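Local coordinates for sulfur oxidation protein soxB (Thermus thermophilus, PDB 2WDD) that hydrolyses sulfur-sulfur bonds as a manganese-containing thiosulfohydrolase of the bacterial Sox sulfur-oxidation pathway, at residues A[104-109]-A[337-342]; A[43-48]-A[98-103]. All coordinates share one frame; numbering follows the deposited sequence.

Contact 1: residues A[104-109]-A[337-342]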
loop_
_atom_site.group_PDB
_atom_site.type_symbol
_atom_site.label_atom_id
_atom_site.label_comp_id
_atom_site.label_asym_id
_atom_site.label_seq_id
_atom_site.Cartn_x
_atom_site.Cartn_y
_atom_site.Cartn_z
ATOM N N MET A 104 6.963 -2.150 14.398
ATOM C CA MET A 104 8.324 -2.500 14.010
ATOM C C MET A 104 8.943 -3.462 15.023
ATOM O O MET A 104 9.754 -4.319 14.663
ATOM C CB MET A 104 9.180 -1.243 13.870
ATOM C CG MET A 104 8.865 -0.456 12.609
ATOM S SD MET A 104 9.509 1.218 12.679
ATOM C CE MET A 104 9.187 1.770 11.020
ATOM N N GLY A 105 8.537 -3.343 16.283
ATOM C CA GLY A 105 9.046 -4.232 17.313
ATOM C C GLY A 105 8.704 -5.675 17.009
ATOM O O GLY A 105 9.583 -6.535 16.893
ATOM N N ALA A 106 7.412 -5.941 16.843
ATOM C CA ALA A 106 6.953 -7.295 16.554
ATOM C C ALA A 106 7.451 -7.831 15.211
ATOM O O ALA A 106 7.812 -9.004 15.104
ATOM C CB ALA A 106 5.445 -7.372 16.637
ATOM N N LEU A 107 7.478 -6.982 14.185
ATOM C CA LEU A 107 7.963 -7.422 12.875
ATOM C C LEU A 107 9.432 -7.829 12.993
ATOM O O LEU A 107 9.860 -8.832 12.427
ATOM C CB LEU A 107 7.756 -6.328 11.813
ATOM C CG LEU A 107 8.304 -6.575 10.400
ATOM C CD1 LEU A 107 7.743 -7.860 9.783
ATOM C CD2 LEU A 107 8.052 -5.382 9.484
ATOM N N THR A 108 10.197 -7.060 13.764
ATOM C CA THR A 108 11.609 -7.389 13.991
ATOM C C THR A 108 11.747 -8.708 14.747
ATOM O O THR A 108 12.560 -9.558 14.377
ATOM C CB THR A 108 12.312 -6.260 14.738
ATOM O OG1 THR A 108 12.226 -5.060 13.963
ATOM C CG2 THR A 108 13.775 -6.605 14.979
ATOM N N ALA A 109 10.948 -8.883 15.794
ATOM C CA ALA A 109 10.985 -10.114 16.582
ATOM C C ALA A 109 10.714 -11.328 15.693
ATOM O O ALA A 109 11.406 -12.350 15.779
ATOM C CB ALA A 109 9.966 -10.050 17.719
ATOM N N GLU A 337 0.646 -9.264 20.231
ATOM C CA GLU A 337 0.275 -9.966 21.462
ATOM C C GLU A 337 0.785 -11.402 21.483
ATOM O O GLU A 337 0.687 -12.081 22.505
ATOM C CB GLU A 337 -1.248 -9.982 21.647
ATOM C CG GLU A 337 -1.848 -8.626 21.870
ATOM C CD GLU A 337 -3.313 -8.689 22.254
ATOM O OE1 GLU A 337 -3.829 -9.801 22.513
ATOM O OE2 GLU A 337 -3.941 -7.616 22.303
ATOM N N HIS A 338 1.318 -11.877 20.364
ATOM C CA HIS A 338 1.726 -13.270 20.261
ATOM C C HIS A 338 3.171 -13.501 19.857
ATOM O O HIS A 338 3.559 -14.603 19.461
ATOM C CB HIS A 338 0.747 -13.995 19.344
ATOM C CG HIS A 338 -0.672 -13.857 19.795
ATOM N ND1 HIS A 338 -1.190 -14.608 20.829
ATOM C CD2 HIS A 338 -1.630 -12.957 19.467
ATOM C CE1 HIS A 338 -2.425 -14.214 21.081
ATOM N NE2 HIS A 338 -2.718 -13.213 20.268
ATOM N N LEU A 339 3.963 -12.448 19.986
ATOM C CA LEU A 339 5.374 -12.490 19.653
ATOM C C LEU A 339 6.180 -11.889 20.789
ATOM O O LEU A 339 5.694 -11.031 21.530
ATOM C CB LEU A 339 5.631 -11.685 18.379
ATOM C CG LEU A 339 5.134 -12.335 17.094
ATOM C CD1 LEU A 339 5.093 -11.304 15.961
ATOM C CD2 LEU A 339 6.013 -13.524 16.726
ATOM N N PRO A 340 7.439 -12.316 20.923
ATOM C CA PRO A 340 8.300 -11.744 21.959
ATOM C C PRO A 340 8.707 -10.336 21.543
ATOM O O PRO A 340 8.534 -9.945 20.382
ATOM C CB PRO A 340 9.525 -12.663 21.945
ATOM C CG PRO A 340 9.517 -13.302 20.605
ATOM C CD PRO A 340 8.071 -13.455 20.239
ATOM N N LYS A 341 9.247 -9.571 22.482
ATOM C CA LYS A 341 9.657 -8.211 22.181
ATOM C C LYS A 341 11.034 -8.167 21.540
ATOM O O LYS A 341 11.891 -9.001 21.828
ATOM C CB LYS A 341 9.694 -7.374 23.465
ATOM C CG LYS A 341 8.393 -7.356 24.241
ATOM C CD LYS A 341 7.521 -6.196 23.808
ATOM C CE LYS A 341 6.925 -5.476 25.005
ATOM N NZ LYS A 341 6.201 -4.242 24.597
ATOM N N ALA A 342 11.237 -7.180 20.673
ATOM C CA ALA A 342 12.551 -6.898 20.110
ATOM C C ALA A 342 12.969 -5.688 20.949
ATOM O O ALA A 342 12.562 -4.561 20.677
ATOM C CB ALA A 342 12.446 -6.520 18.626
#

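Contact 2: residues A[43-48]-A[98-103]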
loop_
_atom_site.group_PDB
_atom_site.type_symbol
_atom_site.label_atom_id
_atom_site.label_comp_id
_atom_site.label_asym_id
_atom_site.label_seq_id
_atom_site.Cartn_x
_atom_site.Cartn_y
_atom_site.Cartn_z
ATOM N N PRO A 43 2.082 -1.313 16.722
ATOM C CA PRO A 43 0.984 -2.243 16.467
ATOM C C PRO A 43 -0.273 -1.415 16.212
ATOM O O PRO A 43 -0.503 -0.389 16.864
ATOM C CB PRO A 43 0.837 -2.977 17.800
ATOM C CG PRO A 43 2.218 -2.948 18.391
ATOM C CD PRO A 43 2.781 -1.607 17.992
ATOM N N HIS A 44 -1.059 -1.822 15.226
ATOM C CA HIS A 44 -2.273 -1.099 14.885
ATOM C C HIS A 44 -3.228 -2.072 14.205
ATOM O O HIS A 44 -2.964 -3.275 14.170
ATOM C CB HIS A 44 -1.953 0.120 13.990
ATOM C CG HIS A 44 -1.419 -0.230 12.636
ATOM N ND1 HIS A 44 -2.037 0.171 11.469
ATOM C CD2 HIS A 44 -0.320 -0.925 12.258
ATOM C CE1 HIS A 44 -1.354 -0.281 10.432
ATOM N NE2 HIS A 44 -0.323 -0.975 10.882
ATOM N N TYR A 45 -4.321 -1.575 13.647
ATOM C CA TYR A 45 -5.254 -2.467 12.969
ATOM C C TYR A 45 -5.301 -2.087 11.511
ATOM O O TYR A 45 -5.171 -0.919 11.175
ATOM C CB TYR A 45 -6.631 -2.379 13.607
ATOM C CG TYR A 45 -6.595 -2.720 15.075
ATOM C CD1 TYR A 45 -6.673 -4.042 15.506
ATOM C CD2 TYR A 45 -6.404 -1.724 16.027
ATOM C CE1 TYR A 45 -6.605 -4.357 16.861
ATOM C CE2 TYR A 45 -6.336 -2.030 17.384
ATOM C CZ TYR A 45 -6.465 -3.343 17.790
ATOM O OH TYR A 45 -6.394 -3.645 19.136
ATOM N N PHE A 46 -5.461 -3.081 10.640
ATOM C CA PHE A 46 -5.493 -2.821 9.200
ATOM C C PHE A 46 -6.397 -3.843 8.515
ATOM O O PHE A 46 -5.992 -4.986 8.274
ATOM C CB PHE A 46 -4.074 -2.896 8.621
ATOM C CG PHE A 46 -3.960 -2.387 7.202
ATOM C CD1 PHE A 46 -3.619 -1.062 6.943
ATOM C CD2 PHE A 46 -4.170 -3.238 6.128
ATOM C CE1 PHE A 46 -3.502 -0.602 5.643
ATOM C CE2 PHE A 46 -4.069 -2.780 4.822
ATOM C CZ PHE A 46 -3.734 -1.457 4.581
ATOM N N MET A 47 -7.624 -3.420 8.216
ATOM C CA MET A 47 -8.599 -4.285 7.572
ATOM C C MET A 47 -8.442 -4.275 6.059
ATOM O O MET A 47 -8.249 -3.219 5.452
ATOM C CB MET A 47 -10.010 -3.812 7.925
ATOM C CG MET A 47 -11.104 -4.745 7.432
ATOM S SD MET A 47 -12.745 -4.089 7.790
ATOM C CE MET A 47 -12.959 -3.085 6.327
ATOM N N GLU A 48 -8.586 -5.449 5.447
ATOM C CA GLU A 48 -8.564 -5.536 3.997
ATOM C C GLU A 48 -9.831 -4.908 3.425
ATOM O O GLU A 48 -10.834 -4.735 4.121
ATOM C CB GLU A 48 -8.430 -6.992 3.536
ATOM C CG GLU A 48 -7.096 -7.601 3.953
ATOM C CD GLU A 48 -5.906 -6.899 3.309
ATOM O OE1 GLU A 48 -5.926 -6.672 2.082
ATOM O OE2 GLU A 48 -4.970 -6.526 4.043
ATOM N N PHE A 98 -7.481 -11.532 18.383
ATOM C CA PHE A 98 -6.060 -11.730 18.130
ATOM C C PHE A 98 -5.172 -10.532 18.423
ATOM O O PHE A 98 -3.957 -10.665 18.483
ATOM C CB PHE A 98 -5.841 -12.193 16.686
ATOM C CG PHE A 98 -6.507 -13.505 16.361
ATOM C CD1 PHE A 98 -6.241 -14.647 17.115
ATOM C CD2 PHE A 98 -7.456 -13.583 15.351
ATOM C CE1 PHE A 98 -6.886 -15.845 16.835
ATOM C CE2 PHE A 98 -8.085 -14.777 15.049
ATOM C CZ PHE A 98 -7.786 -15.922 15.783
ATOM N N GLY A 99 -5.773 -9.359 18.583
ATOM C CA GLY A 99 -4.974 -8.181 18.859
ATOM C C GLY A 99 -4.519 -7.455 17.608
ATOM O O GLY A 99 -4.820 -7.868 16.483
ATOM N N PRO A 100 -3.811 -6.332 17.788
ATOM C CA PRO A 100 -3.338 -5.522 16.664
ATOM C C PRO A 100 -2.265 -6.255 15.871
ATOM O O PRO A 100 -1.603 -7.180 16.373
ATOM C CB PRO A 100 -2.718 -4.303 17.364
ATOM C CG PRO A 100 -2.240 -4.854 18.671
ATOM C CD PRO A 100 -3.297 -5.839 19.079
ATOM N N ILE A 101 -2.067 -5.794 14.639
ATOM C CA ILE A 101 -1.044 -6.339 13.761
ATOM C C ILE A 101 0.122 -5.351 13.662
ATOM O O ILE A 101 0.032 -4.194 14.102
ATOM C CB ILE A 101 -1.604 -6.683 12.358
ATOM C CG1 ILE A 101 -2.291 -5.478 11.707
ATOM C CG2 ILE A 101 -2.567 -7.865 12.436
ATOM C CD1 ILE A 101 -1.322 -4.411 11.210
ATOM N N GLY A 102 1.219 -5.819 13.088
ATOM C CA GLY A 102 2.367 -4.975 12.842
ATOM C C GLY A 102 3.086 -4.428 14.052
ATOM O O GLY A 102 3.072 -5.016 15.143
ATOM N N GLY A 103 3.726 -3.285 13.832
ATOM C CA GLY A 103 4.610 -2.644 14.790
ATOM C C GLY A 103 6.012 -3.076 14.384
ATOM O O GLY A 103 6.238 -4.237 14.021
#

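Contact 1: residues A[104-109]-A[337-342]
A109 and A342 bring their CA atoms to 5.0 Å, and A106 and L339 theirs to 6.3 Å, where the first turns of helix 104-120 lie beside the loop 337-342. A342 is the N-cap residue of helix 343-353, and its methyl points at helix 104-120: CB is 3.3 Å from G105 O and 3.9 Å from T108 CG2. T108 presents that methyl because CG2 stands anti to the backbone N, with OG1 anti to the carbonyl carbon (chi1 -60°). The hydroxyl turns back within its own helix and donates to M104 O at 2.7 Å; this carbonyl also accepts T108 N, from the opposite face of its plane. W151 of helix 146-155 gives T108 OG1 a further hydrogen bond, through NE1. The neighbouring residue A109 sets its CB tightly against the loop backbone, 3.0 Å from P340 O. L339 reaches the helix with one branch, CD1, which lies 3.7 Å from A106 O and also touches A106 CB. No hydrogen bond joins the two segments, and G105 O is already taken by A109 N. The join between helix 104-120 and the lead-in to helix 343-353 therefore rests on small methyls and close fit.

Contact 2: residues A[43-48]-A[98-103]
H44 and I101 form a single antiparallel bridge, a hydrogen-bonded pair with CA atoms 5.5 Å apart, between two loops of what is probably the metallophosphoesterase-like part of this 5'-nucleotidase relative. Both donors approach nearly in line with the acceptor C=O, but the two bonds differ at the hydrogen. H44 N donates to I101 O at 2.8 Å, with 164° at the hydrogen, and I101 N returns a bond to H44 O at 2.7 Å, more bent at 149°. P43 adds a CA-H...O contact, its CA lying 3.2 Å from the same I101 O.

The aromatic contact is a CH-pi interaction: P100 CB sits over one face of the Y45 ring, 4.1 Å from the centroid and displaced toward the rim. The Y45 side chain also touches F91 and A95 of helix 91-98 and Y84 of helix 81-86. An alanine here would probably leave P100 CB without its aromatic partner and open a gap between the proline and those helices.

Apolar and mixed packing completes the joint. I101 CD1 approaches the H44 ring obliquely, 3.6 Å from NE2, and in the F46 conformer given here it also meets F46 CB. The imidazole is held at both nitrogens, ND1 by T408 OG1 and NE2 by A308 O, which should restrict its rotation. P43 CB packs on P100 CG at 3.7 Å.

G103 permits the close approach at the end of 98-103, where P43 N lies 3.4 Å from G103 CA; a CB on G103 would collide with P43 CD.

Overall arrangement
Contacts 1 and 2 have centres 12 Å apart and are continuous through the chain: G103, the N-cap of helix 104-120, ends one segment of contact 2, and M104 begins contact 1. They also touch through space. E337 OE2 packs 3.6 Å from G99 CA, and H338 NE2 lies 3.3 Å from F98 O without a hydrogen bond. V334 links them again, bonding G102 through the backbone and touching A106. Their relation to the metal site differs. In contact 2 the F46 side chain, in the conformer given, is about 4 Å from that of the manganese ligand H288 and about 8 Å from a manganese ion, whereas contact 1 lies away from the annotated sites, although H338 touches a bound tertiary-butyl alcohol.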